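Long-range contacts in acetylxylan esterase / glucomannan deacetylase (Cellvibrio japonicus, PDB 2WAA), which removes acetyl groups from acetylated xylan and glucomannan during the degradation of plant cell wall polysaccharides: residues L138-T143 and I233-F238; R187-S192 and N250-F255; I229-G234 and I268-G273. All blocks are in the same frame, centred on the assembly; numbering follows the deposited sequence. Where two conformers were deposited one is given.

In the fold
All three contacts are buried in the alpha/beta domain and lie close together. Contact 3 is one strand pair of the parallel sheet: strands 228-231 and 267-270, joined by backbone hydrogen bonds and apolar side chains. Contact 1 sits at the C-terminal end of the same sheet, sharing Ile-233 and Gly-234 with contact 3; there the chemistry turns polar, with waters and an acetate ion between the turn of Ser-141, the inferred nucleophile, and helix 235-238. Contact 2 lies farther out, with two partly exposed residues among those that touch, and is almost wholly apolar, packing loop 187-192 on helix 245-262. Asp-237 ties contact 1 to that loop, while Tyr-252 and Ser-231 join contacts 2 and 3.

Contact 1: residues L138-T143 and I233-F238; sequences LGDSVT and IGTNDF. With ACT (acetate ion), chain C.
The OXT atom of a bound acetate, probably from the crystallisation liquor, is gripped from both segments beside the place where Asp-140 CB meets Asn-236 ND2 at 3.4 Å. Ser-141 N donates to OXT over 3.0 Å, and Asn-236 ND2 reaches the same OXT over 2.9 Å in a nearly straight bond (169° at the hydrogen). A second hydrogen bond, from ND2 to the carbonyl of Arg-187, helps fix the rotation of the amide.

Asp-140 joins the segments by way of water. Its CG stands between its backbone N and carbonyl carbon (chi1 55°), and its side chain crosses that of Thr-235 at about a right angle. Water 1 donates to Asp-140 OD2 (2.7 Å) and accepts from Gly-234 N (2.9 Å) and from Asn-236 N, linking the carboxylate to the first turn of helix 235-238. Water 2 donates to Asp-140 OD1 (2.7 Å) and is hydrogen-bonded to Thr-235 OG1 (2.9 Å). OD1 also accepts from Val-142 N on its anti side, which closes an Asx turn around the serine. Apart from these polar links, Ile-233 CD1 packs 3.7 Å from Gly-139 C.

Gly-139 to Ser-141 form the GDS block of an SGNH (GDSL-type) hydrolase, and Gly-234 to Asp-237 the GxND block. Ser-141 is the inferred nucleophile, with Asn-236 and Gly-186 the inferred transition-state stabilisers. The acetate also bonds Gly-186 N and His-316 NE2, so it probably marks the oxyanion hole, in a position consistent with that of the acetate released by deacetylation.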
loop_
_atom_site.group_PDB
_atom_site.type_symbol
_atom_site.label_atom_id
_atom_site.label_comp_id
_atom_site.label_asym_id
_atom_site.label_seq_id
_atom_site.Cartn_x
_atom_site.Cartn_y
_atom_site.Cartn_z
ATOM N N LEU A 138 3.726 -0.899 7.092
ATOM C CA LEU A 138 3.450 -2.351 7.261
ATOM C C LEU A 138 2.190 -2.488 8.125
ATOM O O LEU A 138 2.049 -1.805 9.159
ATOM C CB LEU A 138 4.589 -3.030 8.019
ATOM C CG LEU A 138 5.969 -2.852 7.392
ATOM C CD1 LEU A 138 7.103 -3.414 8.264
ATOM C CD2 LEU A 138 5.998 -3.453 6.011
ATOM N N GLY A 139 1.281 -3.368 7.751
ATOM C CA GLY A 139 0.114 -3.492 8.598
ATOM C C GLY A 139 -0.947 -4.454 8.082
ATOM O O GLY A 139 -0.673 -5.380 7.326
ATOM N N ASP A 140 -2.164 -4.193 8.516
ATOM C CA ASP A 140 -3.298 -5.037 8.194
ATOM C C ASP A 140 -4.296 -4.263 7.317
ATOM O O ASP A 140 -3.896 -3.361 6.600
ATOM C CB ASP A 140 -3.912 -5.541 9.515
ATOM C CG ASP A 140 -4.284 -4.398 10.489
ATOM O OD1 ASP A 140 -4.709 -3.272 10.071
ATOM O OD2 ASP A 140 -4.134 -4.622 11.720
ATOM N N SER A 141 -5.586 -4.608 7.357
ATOM C CA SER A 141 -6.524 -4.026 6.385
ATOM C C SER A 141 -6.698 -2.522 6.499
ATOM O O SER A 141 -7.070 -1.897 5.499
ATOM C CB SER A 141 -7.960 -4.650 6.467
ATOM O OG SER A 141 -8.546 -4.245 7.695
ATOM N N VAL A 142 -6.466 -1.939 7.684
ATOM C CA VAL A 142 -6.577 -0.480 7.810
ATOM C C VAL A 142 -5.488 0.171 6.890
ATOM O O VAL A 142 -5.766 1.092 6.131
ATOM C CB VAL A 142 -6.396 -0.032 9.253
ATOM C CG1 VAL A 142 -6.501 1.514 9.333
ATOM C CG2 VAL A 142 -7.488 -0.719 10.153
ATOM N N THR A 143 -4.272 -0.343 6.964
ATOM C CA THR A 143 -3.183 0.131 6.094
ATOM C C THR A 143 -3.541 -0.142 4.625
ATOM O O THR A 143 -3.167 0.643 3.720
ATOM C CB THR A 143 -1.831 -0.503 6.498
ATOM O OG1 THR A 143 -1.465 -0.085 7.822
ATOM C CG2 THR A 143 -0.672 -0.120 5.519
ATOM N N ILE A 233 0.941 -2.978 12.796
ATOM C CA ILE A 233 0.330 -4.321 12.854
ATOM C C ILE A 233 -0.209 -4.525 14.265
ATOM O O ILE A 233 0.213 -3.821 15.211
ATOM C CB ILE A 233 1.387 -5.407 12.505
ATOM C CG1 ILE A 233 0.740 -6.752 12.241
ATOM C CG2 ILE A 233 2.461 -5.503 13.622
ATOM C CD1 ILE A 233 0.021 -6.799 10.816
ATOM N N GLY A 234 -1.139 -5.465 14.431
ATOM C CA GLY A 234 -1.600 -5.798 15.766
ATOM C C GLY A 234 -3.089 -6.066 15.951
ATOM O O GLY A 234 -3.431 -6.941 16.744
ATOM N N THR A 235 -3.975 -5.327 15.266
ATOM C CA THR A 235 -5.416 -5.512 15.462
ATOM C C THR A 235 -5.771 -7.009 15.445
ATOM O O THR A 235 -6.492 -7.496 16.321
ATOM C CB THR A 235 -6.192 -4.862 14.352
ATOM O OG1 THR A 235 -5.841 -3.467 14.338
ATOM C CG2 THR A 235 -7.714 -4.989 14.589
ATOM N N ASN A 236 -5.287 -7.736 14.457
ATOM C CA ASN A 236 -5.786 -9.117 14.302
ATOM C C ASN A 236 -5.195 -10.061 15.335
ATOM O O ASN A 236 -5.831 -11.058 15.716
ATOM C CB ASN A 236 -5.576 -9.584 12.845
ATOM C CG ASN A 236 -6.361 -8.717 11.876
ATOM O OD1 ASN A 236 -7.584 -8.538 12.054
ATOM N ND2 ASN A 236 -5.661 -8.093 10.879
ATOM N N ASP A 237 -3.969 -9.780 15.783
ATOM C CA ASP A 237 -3.385 -10.567 16.862
ATOM C C ASP A 237 -4.236 -10.510 18.125
ATOM O O ASP A 237 -4.220 -11.455 18.939
ATOM C CB ASP A 237 -1.994 -10.067 17.226
ATOM C CG ASP A 237 -1.012 -10.257 16.094
ATOM O OD1 ASP A 237 -0.761 -11.438 15.733
ATOM O OD2 ASP A 237 -0.527 -9.229 15.555
ATOM N N PHE A 238 -4.892 -9.357 18.336
ATOM C CA PHE A 238 -5.716 -9.124 19.559
ATOM C C PHE A 238 -7.192 -9.484 19.391
ATOM O O PHE A 238 -7.972 -9.426 20.357
ATOM C CB PHE A 238 -5.570 -7.645 20.028
ATOM C CG PHE A 238 -4.239 -7.374 20.663
ATOM C CD1 PHE A 238 -3.078 -7.505 19.912
ATOM C CD2 PHE A 238 -4.121 -7.067 22.004
ATOM C CE1 PHE A 238 -1.824 -7.293 20.479
ATOM C CE2 PHE A 238 -2.892 -6.854 22.594
ATOM C CZ PHE A 238 -1.720 -6.972 21.849
HETATM C C ACT C . -8.121 -6.137 9.640
HETATM O O ACT C . -9.283 -6.564 9.311
HETATM O OXT ACT C . -7.170 -6.577 8.952
HETATM C CH3 ACT C . -7.872 -5.167 10.764
HETATM O O HOH W 1 -2.993 -6.907 12.677
HETATM O O HOH W 2 -4.739 -1.687 12.284
#

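Contact 2: residues R187-S192 and N250-F255. With ACT (acetate ion), chain B.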
loop_
_atom_site.group_PDB
_atom_site.type_symbol
_atom_site.label_atom_id
_atom_site.label_comp_id
_atom_site.label_asym_id
_atom_site.label_seq_id
_atom_site.Cartn_x
_atom_site.Cartn_y
_atom_site.Cartn_z
ATOM N N ARG A 187 -4.571 -10.307 8.824
ATOM C CA ARG A 187 -3.293 -10.855 9.268
ATOM C C ARG A 187 -2.677 -10.097 10.449
ATOM O O ARG A 187 -2.983 -8.933 10.649
ATOM C CB ARG A 187 -2.312 -10.921 8.103
ATOM C CG ARG A 187 -2.862 -11.731 6.937
ATOM C CD ARG A 187 -2.897 -13.286 7.211
ATOM N NE ARG A 187 -3.561 -13.932 6.059
ATOM C CZ ARG A 187 -2.909 -14.342 4.961
ATOM N NH1 ARG A 187 -1.575 -14.196 4.869
ATOM N NH2 ARG A 187 -3.587 -14.887 3.953
ATOM N N GLY A 188 -1.848 -10.805 11.224
ATOM C CA GLY A 188 -1.178 -10.223 12.394
ATOM C C GLY A 188 0.307 -10.453 12.360
ATOM O O GLY A 188 0.868 -11.003 11.367
ATOM N N LEU A 189 0.963 -10.042 13.444
ATOM C CA LEU A 189 2.365 -10.299 13.632
ATOM C C LEU A 189 2.599 -11.808 13.898
ATOM O O LEU A 189 3.558 -12.415 13.379
ATOM C CB LEU A 189 2.875 -9.503 14.851
ATOM C CG LEU A 189 4.341 -9.726 15.137
ATOM C CD1 LEU A 189 5.217 -8.983 14.093
ATOM C CD2 LEU A 189 4.637 -9.200 16.525
ATOM N N ILE A 190 1.693 -12.392 14.684
ATOM C CA ILE A 190 1.777 -13.830 15.028
ATOM C C ILE A 190 0.570 -14.688 14.708
ATOM O O ILE A 190 0.697 -15.922 14.647
ATOM C CB ILE A 190 2.204 -14.081 16.495
ATOM C CG1 ILE A 190 1.063 -13.776 17.472
ATOM C CG2 ILE A 190 3.506 -13.284 16.835
ATOM C CD1 ILE A 190 1.460 -14.138 18.942
ATOM N N ARG A 191 -0.602 -14.092 14.518
ATOM C CA ARG A 191 -1.792 -14.885 14.157
ATOM C C ARG A 191 -2.823 -14.033 13.469
ATOM O O ARG A 191 -2.827 -12.785 13.600
ATOM C CB ARG A 191 -2.430 -15.524 15.406
ATOM C CG ARG A 191 -2.990 -14.490 16.363
ATOM C CD ARG A 191 -3.382 -15.174 17.730
ATOM N NE ARG A 191 -3.881 -14.217 18.733
ATOM C CZ ARG A 191 -4.278 -14.570 19.963
ATOM N NH1 ARG A 191 -4.262 -15.874 20.316
ATOM N NH2 ARG A 191 -4.718 -13.650 20.831
ATOM N N SER A 192 -3.688 -14.688 12.704
ATOM C CA SER A 192 -4.788 -14.024 12.050
ATOM C C SER A 192 -5.973 -13.793 12.997
ATOM O O SER A 192 -5.983 -14.324 14.122
ATOM C CB SER A 192 -5.190 -14.849 10.837
ATOM O OG SER A 192 -4.054 -15.024 9.982
ATOM N N ASN A 250 8.754 -10.973 22.079
ATOM C CA ASN A 250 9.923 -11.584 21.475
ATOM C C ASN A 250 9.804 -11.659 19.952
ATOM O O ASN A 250 10.801 -11.461 19.245
ATOM C CB ASN A 250 10.196 -12.965 22.075
ATOM C CG ASN A 250 10.719 -12.866 23.491
ATOM O OD1 ASN A 250 11.309 -11.835 23.901
ATOM N ND2 ASN A 250 10.551 -13.941 24.239
ATOM N N THR A 251 8.612 -11.920 19.426
ATOM C CA THR A 251 8.538 -11.925 17.982
ATOM C C THR A 251 8.536 -10.537 17.369
ATOM O O THR A 251 9.141 -10.366 16.313
ATOM C CB THR A 251 7.612 -13.022 17.340
ATOM O OG1 THR A 251 6.817 -12.515 16.249
ATOM C CG2 THR A 251 6.785 -13.714 18.369
ATOM N N TYR A 252 7.982 -9.543 18.066
ATOM C CA TYR A 252 8.036 -8.196 17.525
ATOM C C TYR A 252 9.496 -7.741 17.512
ATOM O O TYR A 252 9.969 -7.141 16.541
ATOM C CB TYR A 252 7.186 -7.227 18.340
ATOM C CG TYR A 252 6.540 -6.126 17.517
ATOM C CD1 TYR A 252 7.024 -5.793 16.244
ATOM C CD2 TYR A 252 5.428 -5.457 17.996
ATOM C CE1 TYR A 252 6.417 -4.748 15.470
ATOM C CE2 TYR A 252 4.829 -4.398 17.252
ATOM C CZ TYR A 252 5.324 -4.068 15.999
ATOM O OH TYR A 252 4.680 -3.091 15.291
ATOM N N THR A 253 10.227 -8.030 18.604
ATOM C CA THR A 253 11.627 -7.647 18.682
ATOM C C THR A 253 12.395 -8.312 17.542
ATOM O O THR A 253 13.185 -7.651 16.852
ATOM C CB THR A 253 12.209 -8.090 20.033
ATOM O OG1 THR A 253 11.556 -7.317 21.057
ATOM C CG2 THR A 253 13.720 -7.849 20.108
ATOM N N ARG A 254 12.154 -9.605 17.324
ATOM C CA ARG A 254 12.885 -10.278 16.267
ATOM C C ARG A 254 12.554 -9.690 14.893
ATOM O O ARG A 254 13.451 -9.503 14.074
ATOM C CB ARG A 254 12.687 -11.784 16.321
ATOM C CG ARG A 254 13.604 -12.486 15.330
ATOM C CD ARG A 254 13.784 -13.961 15.603
ATOM N NE ARG A 254 14.496 -14.593 14.492
ATOM C CZ ARG A 254 15.599 -15.328 14.631
ATOM N NH1 ARG A 254 16.109 -15.540 15.841
ATOM N NH2 ARG A 254 16.180 -15.862 13.567
ATOM N N PHE A 255 11.292 -9.370 14.647
ATOM C CA PHE A 255 10.929 -8.742 13.352
ATOM C C PHE A 255 11.576 -7.364 13.142
ATOM O O PHE A 255 12.080 -7.061 12.051
ATOM C CB PHE A 255 9.385 -8.708 13.204
ATOM C CG PHE A 255 8.913 -8.070 11.907
ATOM C CD1 PHE A 255 9.311 -8.601 10.681
ATOM C CD2 PHE A 255 8.113 -6.925 11.921
ATOM C CE1 PHE A 255 8.905 -7.998 9.471
ATOM C CE2 PHE A 255 7.693 -6.327 10.719
ATOM C CZ PHE A 255 8.105 -6.868 9.491
HETATM C C ACT B . -6.854 -14.548 6.549
HETATM O O ACT B . -6.419 -15.462 5.787
HETATM O OXT ACT B . -7.444 -14.926 7.593
HETATM C CH3 ACT B . -6.684 -13.092 6.230
#
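Apolar packing carries this contact, and Leu-189 does most of it. Its CG lies anti to the backbone N (chi1 179°), and the two methyls beyond it part toward different residues of the helix. Leu-189 CD2 settles at the root of Tyr-252, 3.7 Å from CB of that tyrosine and equally near its CA, meeting the ring obliquely. Leu-189 CD1 lies 4.2 Å from Phe-255 CD2, again oblique to the ring. Beside it, Ile-190 CG2 faces Thr-251, but the threonine was deposited in two conformers, and the placing of its branches against the isoleucine is doubtful.

Helix 245-262 is the main helix of the connection between the neighbouring parallel strands 228-231 and 267-270 of the SGNH hydrolase sheet, and loop 187-192, which follows strand 177-183, packs against its flank at Thr-251, Tyr-252 and Phe-255.

Polar bonds hold both sides in place without crossing between them. The carboxylate of Asp-237 accepts from Leu-189 N and Ile-190 N, fixing the loop where its side chains meet the helix, while Tyr-252 OH is hydrogen-bonded to Ser-231 OG.

Charge is met at Arg-187, away from the helix, where NH1 forms a salt bridge with Asp-212. An acetate ion, probably from the crystallisation liquor, lies at the edge of the guanidinium; its O takes two weak hydrogen bonds, from Arg-187 NE (3.3 Å) and NH2 (3.4 Å), and its CH3 is 3.2 Å from NE.

Contact 3: residues I229-G234 and I268-G273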
loop_
_atom_site.group_PDB
_atom_site.type_symbol
_atom_site.label_atom_id
_atom_site.label_comp_id
_atom_site.label_asym_id
_atom_site.label_seq_id
_atom_site.Cartn_x
_atom_site.Cartn_y
_atom_site.Cartn_z
ATOM N N ILE A 229 10.036 3.573 8.160
ATOM C CA ILE A 229 9.181 2.408 8.158
ATOM C C ILE A 229 8.174 2.566 9.307
ATOM O O ILE A 229 8.550 2.749 10.464
ATOM C CB ILE A 229 9.964 1.105 8.349
ATOM C CG1 ILE A 229 11.059 1.001 7.281
ATOM C CG2 ILE A 229 8.978 -0.108 8.381
ATOM C CD1 ILE A 229 11.916 -0.173 7.418
ATOM N N ILE A 230 6.900 2.484 8.988
ATOM C CA ILE A 230 5.879 2.525 10.047
ATOM C C ILE A 230 5.346 1.135 10.192
ATOM O O ILE A 230 4.895 0.567 9.199
ATOM C CB ILE A 230 4.730 3.452 9.615
ATOM C CG1 ILE A 230 5.323 4.864 9.418
ATOM C CG2 ILE A 230 3.582 3.485 10.704
ATOM C CD1 ILE A 230 4.424 5.786 8.661
ATOM N N SER A 231 5.326 0.596 11.412
ATOM C CA SER A 231 4.681 -0.704 11.587
ATOM C C SER A 231 3.417 -0.502 12.421
ATOM O O SER A 231 3.515 -0.100 13.574
ATOM C CB SER A 231 5.621 -1.649 12.329
ATOM O OG SER A 231 4.974 -2.909 12.447
ATOM N N ALA A 232 2.253 -0.756 11.818
ATOM C CA ALA A 232 0.930 -0.546 12.418
ATOM C C ALA A 232 0.197 -1.900 12.530
ATOM O O ALA A 232 -1.052 -1.949 12.458
ATOM C CB ALA A 232 0.140 0.424 11.516
ATOM N N ILE A 233 0.941 -2.978 12.796
ATOM C CA ILE A 233 0.330 -4.321 12.854
ATOM C C ILE A 233 -0.209 -4.525 14.265
ATOM O O ILE A 233 0.213 -3.821 15.211
ATOM C CB ILE A 233 1.387 -5.407 12.505
ATOM C CG1 ILE A 233 0.740 -6.752 12.241
ATOM C CG2 ILE A 233 2.461 -5.503 13.622
ATOM C CD1 ILE A 233 0.021 -6.799 10.816
ATOM N N GLY A 234 -1.139 -5.465 14.431
ATOM C CA GLY A 234 -1.600 -5.798 15.766
ATOM C C GLY A 234 -3.089 -6.066 15.951
ATOM O O GLY A 234 -3.431 -6.941 16.744
ATOM N N ILE A 268 12.469 3.526 12.285
ATOM C CA ILE A 268 11.274 2.677 12.400
ATOM C C ILE A 268 10.347 3.284 13.435
ATOM O O ILE A 268 10.819 3.712 14.485
ATOM C CB ILE A 268 11.667 1.283 12.788
ATOM C CG1 ILE A 268 12.658 0.750 11.698
ATOM C CG2 ILE A 268 10.421 0.392 12.902
ATOM C CD1 ILE A 268 13.210 -0.529 11.983
ATOM N N VAL A 269 9.053 3.376 13.105
ATOM C CA VAL A 269 8.046 3.928 14.023
ATOM C C VAL A 269 6.982 2.862 14.253
ATOM O O VAL A 269 6.383 2.379 13.285
ATOM C CB VAL A 269 7.431 5.225 13.451
ATOM C CG1 VAL A 269 6.330 5.735 14.357
ATOM C CG2 VAL A 269 8.507 6.284 13.364
ATOM N N LEU A 270 6.746 2.482 15.522
ATOM C CA LEU A 270 5.770 1.474 15.834
ATOM C C LEU A 270 4.512 2.151 16.325
ATOM O O LEU A 270 4.570 3.154 17.036
ATOM C CB LEU A 270 6.280 0.520 16.937
ATOM C CG LEU A 270 7.683 -0.032 16.668
ATOM C CD1 LEU A 270 8.095 -0.990 17.777
ATOM C CD2 LEU A 270 7.654 -0.752 15.347
ATOM N N THR A 271 3.368 1.611 15.945
ATOM C CA THR A 271 2.110 2.182 16.434
ATOM C C THR A 271 1.069 1.071 16.560
ATOM O O THR A 271 1.120 0.089 15.810
ATOM C CB THR A 271 1.598 3.315 15.462
ATOM O OG1 THR A 271 0.356 3.792 15.970
ATOM C CG2 THR A 271 1.306 2.756 14.124
ATOM N N GLU A 272 0.135 1.204 17.503
ATOM C CA GLU A 272 -0.871 0.150 17.714
ATOM C C GLU A 272 -2.022 0.179 16.712
ATOM O O GLU A 272 -2.823 -0.718 16.666
ATOM C CB GLU A 272 -1.434 0.232 19.151
ATOM C CG GLU A 272 -2.334 1.433 19.437
ATOM C CD GLU A 272 -1.587 2.684 19.878
ATOM O OE1 GLU A 272 -0.362 2.801 19.670
ATOM O OE2 GLU A 272 -2.246 3.591 20.432
ATOM N N GLY A 273 -2.140 1.259 15.963
ATOM C CA GLY A 273 -3.228 1.359 15.006
ATOM C C GLY A 273 -4.528 1.903 15.617
ATOM O O GLY A 273 -4.626 2.177 16.839
HETATM O O HOH W 3 -3.039 -2.595 14.340
HETATM O O HOH W 4 2.351 -2.368 15.960
#
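Thr-271 turns OG1 anti to its backbone N (chi1 178°), which leaves CG2 between N and the carbonyl carbon and facing Ala-232, whose CB it meets at 3.7 Å. In Leu-270, CG stands anti to the carbonyl carbon (chi1 -50°), and its CD2 methyl bends back across to Ser-231, 3.7 Å from CB. The side chains of Ile-230 and Thr-271 touch more lightly, CG2 to CG2 at 4.2 Å.

Between these groups runs a parallel ladder. Val-269 N donates to Ile-229 O (2.8 Å), Ser-231 N to Val-269 O (2.8 Å) and Thr-271 N to Ser-231 O (2.9 Å). The strand axes differ in direction by 19°, and the CA atoms move slightly apart toward the C-terminal end. Past the last of these bonds, waters sit between backbone oxygens: water 4 is 2.7 Å from Ile-233 O and 2.8 Å from Thr-271 O, and water 3 lies between Ala-232 O and Glu-272 O.

The pair belongs to a beta-alpha-beta crossover of the SGNH hydrolase fold, in which helix 245-262 is the main helix between strand 228-231 and strand 267-270. That helix packs on the face bearing Ile-268 and Leu-270, where helix 278-295 also reaches Leu-270. Helix 319-337 lies against the face of Ile-230 and Val-269, and strands 133-139 and 300-302 continue the sheet on either side.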